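Long-range contact in 2-oxoglutarate-dependent dioxygenase tropC (Talaromyces stipitatus, PDB 6XJJ), which acts as an iron(II)- and 2-oxoglutarate-dependent dioxygenase in the biosynthesis of fungal tropolones: residues I91-D100 / E309-F317. Residues are numbered along the deposited sequence; the frame is centred on the assembly and turned at random.
Sequences IFGCTKKFFD and ERRYSVAFF
With CG turned anti to its own carbonyl carbon (chi1 -66°), Y312 extends its ring from strand 311-318 alongside helix 85-99, while T95, with OG1 beside the backbone N (chi1 -54°), has CG2 anti to that N and brings this methyl obliquely to the ring, CG2 lying 4.0 Å from Y312 CD1. The strand belongs to the double-stranded β-helix core of the 2-oxoglutarate oxygenases, and the helix packs against its outer side. Along the strand Y312 and V314 face the helix, whereas S313 between them points away, on the side of the bound iron; R311, one residue before Y312, is predicted to bind 2-oxoglutarate. Tyrosine suits the span because its ring meets T95 and its OH reaches 4.1 Å from K96 CG. The flat ring of F92 can bring an edge near S313 N, with CD1 3.8 Å from Y312 CB. One methyl of V314, CG2, meets both I91 CG1 (4.0 Å) and T95 OG1; Y181 of helix 171-204 touches I91 and V314. Threonine suits its place because its methyl meets Y312 while its hydroxyl is satisfied within the helix: T95 OG1 donates to I91 O at 2.7 Å, reaching that carbonyl from the face opposite T95 N.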
loop_
_atom_site.group_PDB
_atom_site.type_symbol
_atom_site.label_atom_id
_atom_site.label_comp_id
_atom_site.label_asym_id
_atom_site.label_seq_id
_atom_site.Cartn_x
_atom_site.Cartn_y
_atom_site.Cartn_z
ATOM N N ILE A 91 5.835 -11.651 -7.832
ATOM C CA ILE A 91 4.884 -11.494 -6.730
ATOM C C ILE A 91 3.447 -11.730 -7.193
ATOM O O ILE A 91 2.614 -12.199 -6.409
ATOM C CB ILE A 91 5.026 -10.112 -6.062
ATOM C CG1 ILE A 91 4.322 -10.086 -4.705
ATOM C CG2 ILE A 91 4.437 -9.008 -6.927
ATOM C CD1 ILE A 91 4.993 -10.943 -3.636
ATOM N N PHE A 92 3.113 -11.395 -8.446
ATOM C CA PHE A 92 1.809 -11.797 -8.964
ATOM C C PHE A 92 1.729 -13.298 -9.189
ATOM O O PHE A 92 0.642 -13.875 -9.099
ATOM C CB PHE A 92 1.464 -11.073 -10.263
ATOM C CG PHE A 92 1.096 -9.640 -10.075
ATOM C CD1 PHE A 92 -0.076 -9.307 -9.425
ATOM C CD2 PHE A 92 1.867 -8.630 -10.616
ATOM C CE1 PHE A 92 -0.443 -7.993 -9.259
ATOM C CE2 PHE A 92 1.499 -7.307 -10.460
ATOM C CZ PHE A 92 0.340 -6.991 -9.784
ATOM N N GLY A 93 2.852 -13.945 -9.494
ATOM C CA GLY A 93 2.865 -15.396 -9.479
ATOM C C GLY A 93 2.460 -15.945 -8.125
ATOM O O GLY A 93 1.584 -16.806 -8.027
ATOM N N CYS A 94 3.083 -15.432 -7.059
ATOM C CA CYS A 94 2.738 -15.880 -5.714
ATOM C C CYS A 94 1.270 -15.629 -5.408
ATOM O O CYS A 94 0.595 -16.480 -4.819
ATOM C CB CYS A 94 3.615 -15.179 -4.676
ATOM S SG CYS A 94 5.322 -15.642 -4.776
ATOM N N THR A 95 0.759 -14.464 -5.803
ATOM C CA THR A 95 -0.597 -14.087 -5.429
ATOM C C THR A 95 -1.620 -15.002 -6.086
ATOM O O THR A 95 -2.585 -15.426 -5.444
ATOM C CB THR A 95 -0.834 -12.633 -5.816
ATOM O OG1 THR A 95 0.193 -11.822 -5.235
ATOM C CG2 THR A 95 -2.164 -12.167 -5.291
ATOM N N LYS A 96 -1.413 -15.328 -7.362
ATOM C CA LYS A 96 -2.314 -16.241 -8.057
ATOM C C LYS A 96 -2.249 -17.651 -7.480
ATOM O O LYS A 96 -3.289 -18.274 -7.248
ATOM C CB LYS A 96 -1.989 -16.226 -9.548
ATOM C CG LYS A 96 -2.746 -17.229 -10.399
ATOM C CD LYS A 96 -2.513 -16.952 -11.877
ATOM C CE LYS A 96 -2.796 -18.164 -12.750
ATOM N NZ LYS A 96 -4.158 -18.729 -12.582
ATOM N N LYS A 97 -1.047 -18.171 -7.232
ATOM C CA LYS A 97 -0.936 -19.473 -6.586
ATOM C C LYS A 97 -1.688 -19.515 -5.265
ATOM O O LYS A 97 -2.360 -20.506 -4.961
ATOM C CB LYS A 97 0.533 -19.850 -6.380
ATOM C CG LYS A 97 1.177 -20.453 -7.620
ATOM C CD LYS A 97 2.679 -20.640 -7.487
ATOM C CE LYS A 97 3.231 -21.368 -8.703
ATOM N NZ LYS A 97 4.711 -21.488 -8.692
ATOM N N PHE A 98 -1.603 -18.453 -4.465
ATOM C CA PHE A 98 -2.251 -18.500 -3.159
ATOM C C PHE A 98 -3.769 -18.510 -3.294
ATOM O O PHE A 98 -4.448 -19.372 -2.726
ATOM C CB PHE A 98 -1.812 -17.328 -2.289
ATOM C CG PHE A 98 -2.514 -17.286 -0.975
ATOM C CD1 PHE A 98 -2.099 -18.094 0.068
ATOM C CD2 PHE A 98 -3.615 -16.473 -0.790
ATOM C CE1 PHE A 98 -2.754 -18.074 1.280
ATOM C CE2 PHE A 98 -4.274 -16.449 0.419
ATOM C CZ PHE A 98 -3.843 -17.254 1.457
ATOM N N PHE A 99 -4.326 -17.551 -4.028
ATOM C CA PHE A 99 -5.774 -17.474 -4.107
ATOM C C PHE A 99 -6.372 -18.598 -4.942
ATOM O O PHE A 99 -7.561 -18.896 -4.783
ATOM C CB PHE A 99 -6.188 -16.101 -4.629
ATOM C CG PHE A 99 -5.911 -14.992 -3.654
ATOM C CD1 PHE A 99 -6.707 -14.845 -2.528
ATOM C CD2 PHE A 99 -4.881 -14.091 -3.860
ATOM C CE1 PHE A 99 -6.468 -13.829 -1.614
ATOM C CE2 PHE A 99 -4.637 -13.065 -2.949
ATOM C CZ PHE A 99 -5.432 -12.938 -1.826
ATOM N N ASP A 100 -5.581 -19.262 -5.787
ATOM C CA ASP A 100 -6.076 -20.452 -6.471
ATOM C C ASP A 100 -6.300 -21.624 -5.524
ATOM O O ASP A 100 -6.915 -22.616 -5.931
ATOM C CB ASP A 100 -5.110 -20.866 -7.582
ATOM C CG ASP A 100 -5.190 -19.952 -8.792
ATOM O OD1 ASP A 100 -6.168 -19.176 -8.890
ATOM O OD2 ASP A 100 -4.282 -20.017 -9.649
ATOM N N GLU A 309 -12.912 -7.866 -15.672
ATOM C CA GLU A 309 -11.602 -8.491 -15.737
ATOM C C GLU A 309 -11.178 -8.927 -14.342
ATOM O O GLU A 309 -11.463 -8.247 -13.351
ATOM C CB GLU A 309 -10.577 -7.515 -16.316
ATOM C CG GLU A 309 -10.964 -6.958 -17.679
ATOM C CD GLU A 309 -11.290 -8.046 -18.682
ATOM O OE1 GLU A 309 -10.601 -9.089 -18.673
ATOM O OE2 GLU A 309 -12.245 -7.866 -19.472
ATOM N N ARG A 310 -10.513 -10.076 -14.263
ATOM C CA ARG A 310 -9.941 -10.500 -12.996
ATOM C C ARG A 310 -8.782 -9.581 -12.644
ATOM O O ARG A 310 -7.985 -9.203 -13.508
ATOM C CB ARG A 310 -9.478 -11.955 -13.069
ATOM C CG ARG A 310 -9.047 -12.544 -11.734
ATOM C CD ARG A 310 -8.654 -14.017 -11.876
ATOM N NE ARG A 310 -9.778 -14.837 -12.333
ATOM C CZ ARG A 310 -10.771 -15.254 -11.551
ATOM N NH1 ARG A 310 -10.800 -14.914 -10.274
ATOM N NH2 ARG A 310 -11.754 -15.996 -12.047
ATOM N N ARG A 311 -8.707 -9.200 -11.371
ATOM C CA ARG A 311 -7.773 -8.179 -10.914
ATOM C C ARG A 311 -7.032 -8.655 -9.673
ATOM O O ARG A 311 -7.648 -9.127 -8.708
ATOM C CB ARG A 311 -8.499 -6.852 -10.628
ATOM C CG ARG A 311 -7.619 -5.743 -10.030
ATOM C CD ARG A 311 -8.401 -4.441 -9.843
ATOM N NE ARG A 311 -7.748 -3.501 -8.927
ATOM C CZ ARG A 311 -6.803 -2.623 -9.253
ATOM N NH1 ARG A 311 -6.353 -2.524 -10.499
ATOM N NH2 ARG A 311 -6.306 -1.832 -8.309
ATOM N N TYR A 312 -5.710 -8.534 -9.723
ATOM C CA TYR A 312 -4.823 -8.710 -8.586
ATOM C C TYR A 312 -4.140 -7.385 -8.282
ATOM O O TYR A 312 -3.983 -6.529 -9.159
ATOM C CB TYR A 312 -3.774 -9.781 -8.883
ATOM C CG TYR A 312 -4.353 -11.164 -9.048
ATOM C CD1 TYR A 312 -5.023 -11.790 -8.008
ATOM C CD2 TYR A 312 -4.289 -11.817 -10.268
ATOM C CE1 TYR A 312 -5.561 -13.052 -8.163
ATOM C CE2 TYR A 312 -4.832 -13.073 -10.436
ATOM C CZ TYR A 312 -5.471 -13.684 -9.383
ATOM O OH TYR A 312 -6.014 -14.937 -9.550
ATOM N N SER A 313 -3.750 -7.213 -7.025
ATOM C CA SER A 313 -2.915 -6.082 -6.651
ATOM C C SER A 313 -2.198 -6.420 -5.353
ATOM O O SER A 313 -2.633 -7.282 -4.584
ATOM C CB SER A 313 -3.741 -4.798 -6.523
ATOM O OG SER A 313 -4.728 -4.916 -5.517
ATOM N N VAL A 314 -1.069 -5.751 -5.134
ATOM C CA VAL A 314 -0.284 -5.911 -3.916
ATOM C C VAL A 314 -0.164 -4.544 -3.265
ATOM O O VAL A 314 0.359 -3.599 -3.872
ATOM C CB VAL A 314 1.100 -6.515 -4.193
ATOM C CG1 VAL A 314 1.915 -6.576 -2.910
ATOM C CG2 VAL A 314 0.952 -7.904 -4.788
ATOM N N ALA A 315 -0.652 -4.438 -2.040
ATOM C CA ALA A 315 -0.703 -3.181 -1.313
ATOM C C ALA A 315 0.205 -3.323 -0.108
ATOM O O ALA A 315 0.035 -4.245 0.695
ATOM C CB ALA A 315 -2.134 -2.847 -0.885
ATOM N N PHE A 316 1.180 -2.435 0.003
ATOM C CA PHE A 316 2.055 -2.387 1.161
ATOM C C PHE A 316 1.909 -1.027 1.814
ATOM O O PHE A 316 1.727 -0.013 1.132
ATOM C CB PHE A 316 3.502 -2.836 0.733
ATOM C CG PHE A 316 4.661 -2.415 1.640
ATOM C CD1 PHE A 316 4.651 -1.323 2.490
ATOM C CD2 PHE A 316 5.604 -3.394 1.920
ATOM C CE1 PHE A 316 5.717 -1.058 3.341
ATOM C CE2 PHE A 316 6.645 -3.156 2.804
ATOM C CZ PHE A 316 6.684 -1.996 3.520
ATOM N N PHE A 317 1.903 -1.030 3.152
ATOM C CA PHE A 317 1.636 0.183 3.898
ATOM C C PHE A 317 2.695 0.360 4.968
ATOM O O PHE A 317 3.264 -0.611 5.476
ATOM C CB PHE A 317 0.236 0.232 4.593
ATOM C CG PHE A 317 -0.900 -0.358 3.788
ATOM C CD1 PHE A 317 -0.823 -1.631 3.249
ATOM C CD2 PHE A 317 -1.961 0.448 3.400
ATOM C CE1 PHE A 317 -1.857 -2.148 2.493
ATOM C CE2 PHE A 317 -2.974 -0.056 2.610
ATOM C CZ PHE A 317 -2.917 -1.349 2.156
#